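Local coordinates for erythrocyte membrane protein 1 (PDB 6S8T) that probably binds a host cell-surface receptor, ICAM-1, through this DBLbeta domain, one piece of a much longer parasite adhesin displayed on infected red cells, at residues F395-L398 with Q399-T402; R386-Q389 with Q390-F394; N336-S339 with C340-C344. One frame throughout, in Å; residues are numbered along the deposited sequence.

Contacts 2 and 1 follow one another without a break on helix 388-402: contact 2 forms its first turns, contact 1 its last. The centres of contacts 1 and 2 lie 13 Å apart. Contact 3 belongs to the preceding helix, 335-372, and sits near its N-terminal end, with its centre 49 Å from that of contact 1 and 47 Å from that of contact 2; the nearest atoms are about 33 Å away in both cases. The C-terminal part of helix 335-372 nevertheless meets helix 388-402, since Leu368 and Ala372 touch side chains of both contacts. One long helix thus runs from the disulfide-rich end around contact 3 to the packing surface beneath contacts 1 and 2.

Contact 1 (F395-L398 with Q399-T402); sequences FKEL and QKVT
Gln399 folds back over the carbonyl of Phe395, one turn earlier on the same helix. Its backbone N donates to Phe395 O at 2.8 Å, and its side-chain CD comes to 3.2 Å from that same oxygen. CG stands anti to the carbonyl carbon (chi1 -68°), which sends the extended chain back along the helix, and NE2 goes on to the Tyr369 carbonyl. Leu398 gives its carbonyl to the last turn: O accepts the backbone N of Thr402 at 3.1 Å, and Thr402 OG1 lies 3.2 Å from Leu398 O. This is the C-terminal end of helix 388-402, in a mainly helical Duffy-binding-like domain with long loops. The Leu398 side chain packs on Met19 of helix 16-32, while Gln399 touches Ala372 of helix 335-372, whose C-terminal part also receives the Phe395 ring edge-to-face at Tyr369. Glu397 runs alongside Lys400, with Glu397 OE1 3.9 Å from Lys400 CD. At their charged ends Glu397 OE1 and Lys400 NZ stay 4.6 Å apart, too far for a salt bridge, and the other carboxylate oxygen of Glu397, OE2, is bonded to Gln22.

Contact 2 (R386-Q389 with Q390-F394); sequences RDYQ and QMVHF
From Asp387 O, Tyr388 O and Gln389 O, three successive i to i+4 backbone bonds to the N atoms of Met391, Val392 and His393 open helix 388-402, with Asp387 at the N-cap position. The Met391 N to Asp387 O bond measures 2.9 Å. One step earlier a water takes the place of the direct bond: it accepts from Gln390 N at 3.0 Å and donates to Arg386 O, so this first-turn N-H reaches the preceding loop through a bridge.

Tyr388 and Val392 make the main apolar meeting. The Val392 methyl CG2 sits over one face of the phenol ring, displaced toward the rim, 3.8 Å from the ring centroid and 17° off its normal, a CH-pi contact; its closest ring atom is Tyr388 CZ at 3.6 Å. The tyrosine swings its CG anti to the backbone N (chi1 -178°), which carries the ring alongside the following turn. Beyond this pair, Tyr388 rests on Leu368 and Val392 on Ala372, both of helix 335-372. On another side of the helix Met391 CG lies against the Asp387 carboxylate, 3.4 Å from Asp387 OD2. The Met391 side chain packs against Leu368, Pro292 and Leu295.

Asp387 makes no capping bond with its side chain; OD2 instead forms a salt bridge with Arg294 of helix 293-319. Its OD2 thus ties the start of this helix to helix 293-319, and the negative charge of the carboxylate, close to the helix N-terminus, would probably also interact favourably with the helix dipole.

Contact 3 (N336-S339 with C340-C344); sequences NCTS and CEQAC
Cys340 opens the second half by donating its backbone N to Asn336 O at 3.1 Å. Cys340 CB lies 3.4 Å from Asn336 O, and SG, anti to the backbone N (chi1 170°), leaves the helix to join Cys320 in a disulfide. Glu341 bonds through its backbone N to Cys337 O at 2.9 Å. Its extended side chain turns back along the helix, bringing the carboxylate carbon CD to 3.9 Å from Cys337 SG, a sulfur already tied to Cys468. Gln342 N bonds to Thr338 O at 3.0 Å; the Thr338 methyl flanks the Gln342 amide, with Thr338 CG2 3.9 Å from Gln342 NE2. Thr338 OG1 is held by Asp334 O in the turn before. Ala343 N donates to Ser339 O, and the small Ala343 CB meets that oxygen at 3.4 Å while touching Leu316 and Gln319 of helix 293-319. Cys344 closes the run with a disulfide to Cys466. Three cysteines within two turns thus fasten the start of helix 335-372 to the chain's C-terminal tail and to Cys320, the disulfide-stapled helical architecture characteristic of Duffy-binding-like domains.

Contact 1 (F395-L398 with Q399-T402)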
loop_
_atom_site.group_PDB
_atom_site.type_symbol
_atom_site.label_atom_id
_atom_site.label_comp_id
_atom_site.label_asym_id
_atom_site.label_seq_id
_atom_site.Cartn_x
_atom_site.Cartn_y
_atom_site.Cartn_z
ATOM N N PHE A 395 0.470 -17.306 2.965
ATOM C CA PHE A 395 1.146 -17.866 4.132
ATOM C C PHE A 395 1.399 -19.367 3.984
ATOM O O PHE A 395 2.403 -19.872 4.498
ATOM C CB PHE A 395 0.332 -17.588 5.398
ATOM C CG PHE A 395 0.599 -16.242 6.023
ATOM C CD1 PHE A 395 1.778 -15.558 5.766
ATOM C CD2 PHE A 395 -0.327 -15.666 6.881
ATOM C CE1 PHE A 395 2.029 -14.324 6.352
ATOM C CE2 PHE A 395 -0.084 -14.433 7.468
ATOM C CZ PHE A 395 1.097 -13.762 7.203
ATOM N N LYS A 396 0.517 -20.095 3.293
ATOM C CA LYS A 396 0.746 -21.526 3.090
ATOM C C LYS A 396 1.969 -21.774 2.215
ATOM O O LYS A 396 2.781 -22.659 2.506
ATOM C CB LYS A 396 -0.484 -22.186 2.468
ATOM C CG LYS A 396 -1.511 -22.671 3.470
ATOM C CD LYS A 396 -2.601 -23.469 2.773
ATOM C CE LYS A 396 -3.400 -24.289 3.769
ATOM N NZ LYS A 396 -2.538 -25.282 4.478
ATOM N N GLU A 397 2.113 -21.008 1.134
ATOM C CA GLU A 397 3.289 -21.158 0.287
ATOM C C GLU A 397 4.552 -20.693 1.002
ATOM O O GLU A 397 5.635 -21.241 0.765
ATOM C CB GLU A 397 3.087 -20.397 -1.020
ATOM C CG GLU A 397 2.066 -21.023 -1.954
ATOM C CD GLU A 397 2.416 -22.452 -2.321
ATOM O OE1 GLU A 397 1.867 -23.382 -1.693
ATOM O OE2 GLU A 397 3.251 -22.643 -3.229
ATOM N N LEU A 398 4.432 -19.703 1.889
ATOM C CA LEU A 398 5.578 -19.258 2.675
ATOM C C LEU A 398 6.011 -20.331 3.669
ATOM O O LEU A 398 7.204 -20.639 3.792
ATOM C CB LEU A 398 5.227 -17.957 3.397
ATOM C CG LEU A 398 6.345 -17.144 4.045
ATOM C CD1 LEU A 398 7.349 -16.715 2.998
ATOM C CD2 LEU A 398 5.763 -15.929 4.751
ATOM N N GLN A 399 5.049 -20.916 4.388
ATOM C CA GLN A 399 5.357 -21.982 5.336
ATOM C C GLN A 399 5.916 -23.212 4.634
ATOM O O GLN A 399 6.750 -23.928 5.203
ATOM C CB GLN A 399 4.099 -22.335 6.136
ATOM C CG GLN A 399 3.654 -21.225 7.092
ATOM C CD GLN A 399 2.173 -21.274 7.418
ATOM O OE1 GLN A 399 1.446 -22.140 6.935
ATOM N NE2 GLN A 399 1.714 -20.327 8.231
ATOM N N LYS A 400 5.484 -23.464 3.398
ATOM C CA LYS A 400 5.971 -24.617 2.650
ATOM C C LYS A 400 7.448 -24.468 2.293
ATOM O O LYS A 400 8.204 -25.445 2.337
ATOM C CB LYS A 400 5.118 -24.797 1.394
ATOM C CG LYS A 400 5.536 -25.920 0.471
ATOM C CD LYS A 400 4.579 -26.002 -0.706
ATOM C CE LYS A 400 5.000 -27.072 -1.684
ATOM N NZ LYS A 400 4.054 -27.208 -2.829
ATOM N N VAL A 401 7.879 -23.253 1.945
ATOM C CA VAL A 401 9.282 -23.033 1.604
ATOM C C VAL A 401 10.155 -23.082 2.852
ATOM O O VAL A 401 11.228 -23.696 2.850
ATOM C CB VAL A 401 9.451 -21.695 0.857
ATOM C CG1 VAL A 401 10.920 -21.307 0.804
ATOM C CG2 VAL A 401 8.873 -21.786 -0.549
ATOM N N THR A 402 9.717 -22.437 3.935
ATOM C CA THR A 402 10.528 -22.347 5.143
ATOM C C THR A 402 10.476 -23.603 6.000
ATOM O O THR A 402 11.261 -23.713 6.948
ATOM C CB THR A 402 10.087 -21.157 5.999
ATOM O OG1 THR A 402 8.745 -21.364 6.452
ATOM C CG2 THR A 402 10.157 -19.866 5.199
#

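Contact 2 (R386-Q389 with Q390-F394)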
loop_
_atom_site.group_PDB
_atom_site.type_symbol
_atom_site.label_atom_id
_atom_site.label_comp_id
_atom_site.label_asym_id
_atom_site.label_seq_id
_atom_site.Cartn_x
_atom_site.Cartn_y
_atom_site.Cartn_z
ATOM N N ARG A 386 -12.412 -10.023 3.486
ATOM C CA ARG A 386 -12.340 -9.930 2.032
ATOM C C ARG A 386 -11.067 -10.566 1.487
ATOM O O ARG A 386 -11.060 -11.063 0.356
ATOM C CB ARG A 386 -12.439 -8.464 1.600
ATOM C CG ARG A 386 -12.424 -8.236 0.095
ATOM C CD ARG A 386 -12.711 -6.782 -0.253
ATOM N NE ARG A 386 -14.041 -6.370 0.187
ATOM C CZ ARG A 386 -14.508 -5.128 0.101
ATOM N NH1 ARG A 386 -13.755 -4.165 -0.412
ATOM N NH2 ARG A 386 -15.732 -4.849 0.528
ATOM N N ASP A 387 -9.991 -10.577 2.276
ATOM C CA ASP A 387 -8.697 -11.077 1.827
ATOM C C ASP A 387 -8.306 -12.395 2.490
ATOM O O ASP A 387 -7.128 -12.768 2.459
ATOM C CB ASP A 387 -7.613 -10.028 2.080
ATOM C CG ASP A 387 -7.482 -9.672 3.552
ATOM O OD1 ASP A 387 -8.512 -9.692 4.259
ATOM O OD2 ASP A 387 -6.357 -9.369 4.000
ATOM N N TYR A 388 -9.261 -13.107 3.094
ATOM C CA TYR A 388 -8.913 -14.318 3.834
ATOM C C TYR A 388 -8.199 -15.327 2.940
ATOM O O TYR A 388 -7.106 -15.799 3.272
ATOM C CB TYR A 388 -10.163 -14.937 4.460
ATOM C CG TYR A 388 -9.860 -16.171 5.281
ATOM C CD1 TYR A 388 -9.340 -16.063 6.564
ATOM C CD2 TYR A 388 -10.082 -17.442 4.768
ATOM C CE1 TYR A 388 -9.052 -17.184 7.314
ATOM C CE2 TYR A 388 -9.801 -18.572 5.511
ATOM C CZ TYR A 388 -9.286 -18.438 6.783
ATOM O OH TYR A 388 -9.001 -19.559 7.528
ATOM N N GLN A 389 -8.794 -15.650 1.787
ATOM C CA GLN A 389 -8.217 -16.659 0.901
ATOM C C GLN A 389 -6.832 -16.254 0.410
ATOM O O GLN A 389 -5.913 -17.082 0.381
ATOM C CB GLN A 389 -9.145 -16.907 -0.291
ATOM C CG GLN A 389 -10.492 -17.509 0.070
ATOM C CD GLN A 389 -10.375 -18.928 0.589
ATOM O OE1 GLN A 389 -10.538 -19.181 1.783
ATOM N NE2 GLN A 389 -10.093 -19.864 -0.310
ATOM N N GLN A 390 -6.662 -14.988 0.012
ATOM C CA GLN A 390 -5.362 -14.543 -0.481
ATOM C C GLN A 390 -4.309 -14.582 0.621
ATOM O O GLN A 390 -3.146 -14.918 0.363
ATOM C CB GLN A 390 -5.476 -13.134 -1.078
ATOM C CG GLN A 390 -4.177 -12.615 -1.702
ATOM C CD GLN A 390 -4.322 -11.244 -2.372
ATOM O OE1 GLN A 390 -5.362 -10.592 -2.277
ATOM N NE2 GLN A 390 -3.271 -10.812 -3.062
ATOM N N MET A 391 -4.696 -14.257 1.857
ATOM C CA MET A 391 -3.738 -14.280 2.958
ATOM C C MET A 391 -3.332 -15.707 3.317
ATOM O O MET A 391 -2.146 -15.983 3.533
ATOM C CB MET A 391 -4.316 -13.567 4.184
ATOM C CG MET A 391 -4.326 -12.047 4.093
ATOM S SD MET A 391 -2.672 -11.319 4.014
ATOM C CE MET A 391 -1.924 -11.940 5.518
ATOM N N VAL A 392 -4.300 -16.624 3.396
ATOM C CA VAL A 392 -3.983 -18.000 3.778
ATOM C C VAL A 392 -3.136 -18.674 2.706
ATOM O O VAL A 392 -2.180 -19.397 3.015
ATOM C CB VAL A 392 -5.271 -18.794 4.065
ATOM C CG1 VAL A 392 -4.957 -20.277 4.209
ATOM C CG2 VAL A 392 -5.945 -18.272 5.325
ATOM N N HIS A 393 -3.466 -18.450 1.430
ATOM C CA HIS A 393 -2.683 -19.056 0.358
ATOM C C HIS A 393 -1.250 -18.540 0.357
ATOM O O HIS A 393 -0.308 -19.317 0.165
ATOM C CB HIS A 393 -3.342 -18.799 -0.994
ATOM C CG HIS A 393 -2.654 -19.485 -2.133
ATOM N ND1 HIS A 393 -1.970 -18.800 -3.114
ATOM C CD2 HIS A 393 -2.529 -20.800 -2.437
ATOM C CE1 HIS A 393 -1.462 -19.661 -3.978
ATOM N NE2 HIS A 393 -1.784 -20.881 -3.589
ATOM N N PHE A 394 -1.062 -17.235 0.570
ATOM C CA PHE A 394 0.288 -16.681 0.610
ATOM C C PHE A 394 1.081 -17.259 1.777
ATOM O O PHE A 394 2.233 -17.678 1.612
ATOM C CB PHE A 394 0.221 -15.153 0.696
ATOM C CG PHE A 394 1.557 -14.473 0.577
ATOM C CD1 PHE A 394 2.089 -14.171 -0.666
ATOM C CD2 PHE A 394 2.273 -14.120 1.709
ATOM C CE1 PHE A 394 3.315 -13.538 -0.781
ATOM C CE2 PHE A 394 3.499 -13.489 1.601
ATOM C CZ PHE A 394 4.020 -13.197 0.355
HETATM O O HOH W 1 -9.054 -13.378 -0.612
#

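Contact 3 (N336-S339 with C340-C344)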
loop_
_atom_site.group_PDB
_atom_site.type_symbol
_atom_site.label_atom_id
_atom_site.label_comp_id
_atom_site.label_asym_id
_atom_site.label_seq_id
_atom_site.Cartn_x
_atom_site.Cartn_y
_atom_site.Cartn_z
ATOM N N ASN A 336 14.567 24.973 31.587
ATOM C CA ASN A 336 15.134 23.894 30.784
ATOM C C ASN A 336 14.613 22.536 31.234
ATOM O O ASN A 336 14.355 21.657 30.403
ATOM C CB ASN A 336 16.662 23.932 30.847
ATOM C CG ASN A 336 17.245 25.139 30.138
ATOM O OD1 ASN A 336 16.540 26.109 29.856
ATOM N ND2 ASN A 336 18.539 25.085 29.846
ATOM N N CYS A 337 14.453 22.341 32.547
ATOM C CA CYS A 337 13.858 21.103 33.037
ATOM C C CYS A 337 12.377 21.031 32.690
ATOM O O CYS A 337 11.864 19.960 32.341
ATOM C CB CYS A 337 14.069 20.981 34.547
ATOM S SG CYS A 337 13.086 19.691 35.356
ATOM N N THR A 338 11.675 22.164 32.769
ATOM C CA THR A 338 10.253 22.180 32.444
ATOM C C THR A 338 10.017 21.847 30.977
ATOM O O THR A 338 9.133 21.047 30.648
ATOM C CB THR A 338 9.653 23.544 32.790
ATOM O OG1 THR A 338 9.823 23.799 34.189
ATOM C CG2 THR A 338 8.172 23.580 32.453
ATOM N N SER A 339 10.803 22.444 30.078
ATOM C CA SER A 339 10.647 22.143 28.658
ATOM C C SER A 339 11.055 20.709 28.340
ATOM O O SER A 339 10.553 20.123 27.375
ATOM C CB SER A 339 11.457 23.124 27.811
ATOM O OG SER A 339 12.844 22.998 28.070
ATOM N N CYS A 340 11.958 20.130 29.134
ATOM C CA CYS A 340 12.338 18.739 28.911
ATOM C C CYS A 340 11.237 17.789 29.370
ATOM O O CYS A 340 10.918 16.819 28.671
ATOM C CB CYS A 340 13.656 18.429 29.622
ATOM S SG CYS A 340 14.098 16.670 29.658
ATOM N N GLU A 341 10.638 18.054 30.534
ATOM C CA GLU A 341 9.562 17.193 31.018
ATOM C C GLU A 341 8.337 17.279 30.115
ATOM O O GLU A 341 7.662 16.270 29.879
ATOM C CB GLU A 341 9.202 17.556 32.458
ATOM C CG GLU A 341 10.237 17.110 33.481
ATOM C CD GLU A 341 9.867 17.499 34.901
ATOM O OE1 GLU A 341 9.198 18.539 35.081
ATOM O OE2 GLU A 341 10.241 16.760 35.838
ATOM N N GLN A 342 8.035 18.471 29.597
ATOM C CA GLN A 342 6.929 18.598 28.653
ATOM C C GLN A 342 7.229 17.886 27.341
ATOM O O GLN A 342 6.312 17.361 26.700
ATOM C CB GLN A 342 6.616 20.073 28.403
ATOM C CG GLN A 342 6.058 20.801 29.616
ATOM C CD GLN A 342 5.814 22.274 29.352
ATOM O OE1 GLN A 342 6.285 22.826 28.356
ATOM N NE2 GLN A 342 5.071 22.920 30.244
ATOM N N ALA A 343 8.498 17.851 26.927
ATOM C CA ALA A 343 8.850 17.123 25.713
ATOM C C ALA A 343 8.724 15.616 25.905
ATOM O O ALA A 343 8.353 14.906 24.963
ATOM C CB ALA A 343 10.267 17.488 25.269
ATOM N N CYS A 344 9.022 15.112 27.107
ATOM C CA CYS A 344 8.865 13.682 27.367
ATOM C C CYS A 344 7.396 13.282 27.379
ATOM O O CYS A 344 7.040 12.189 26.921
ATOM C CB CYS A 344 9.520 13.300 28.696
ATOM S SG CYS A 344 11.301 13.568 28.803
#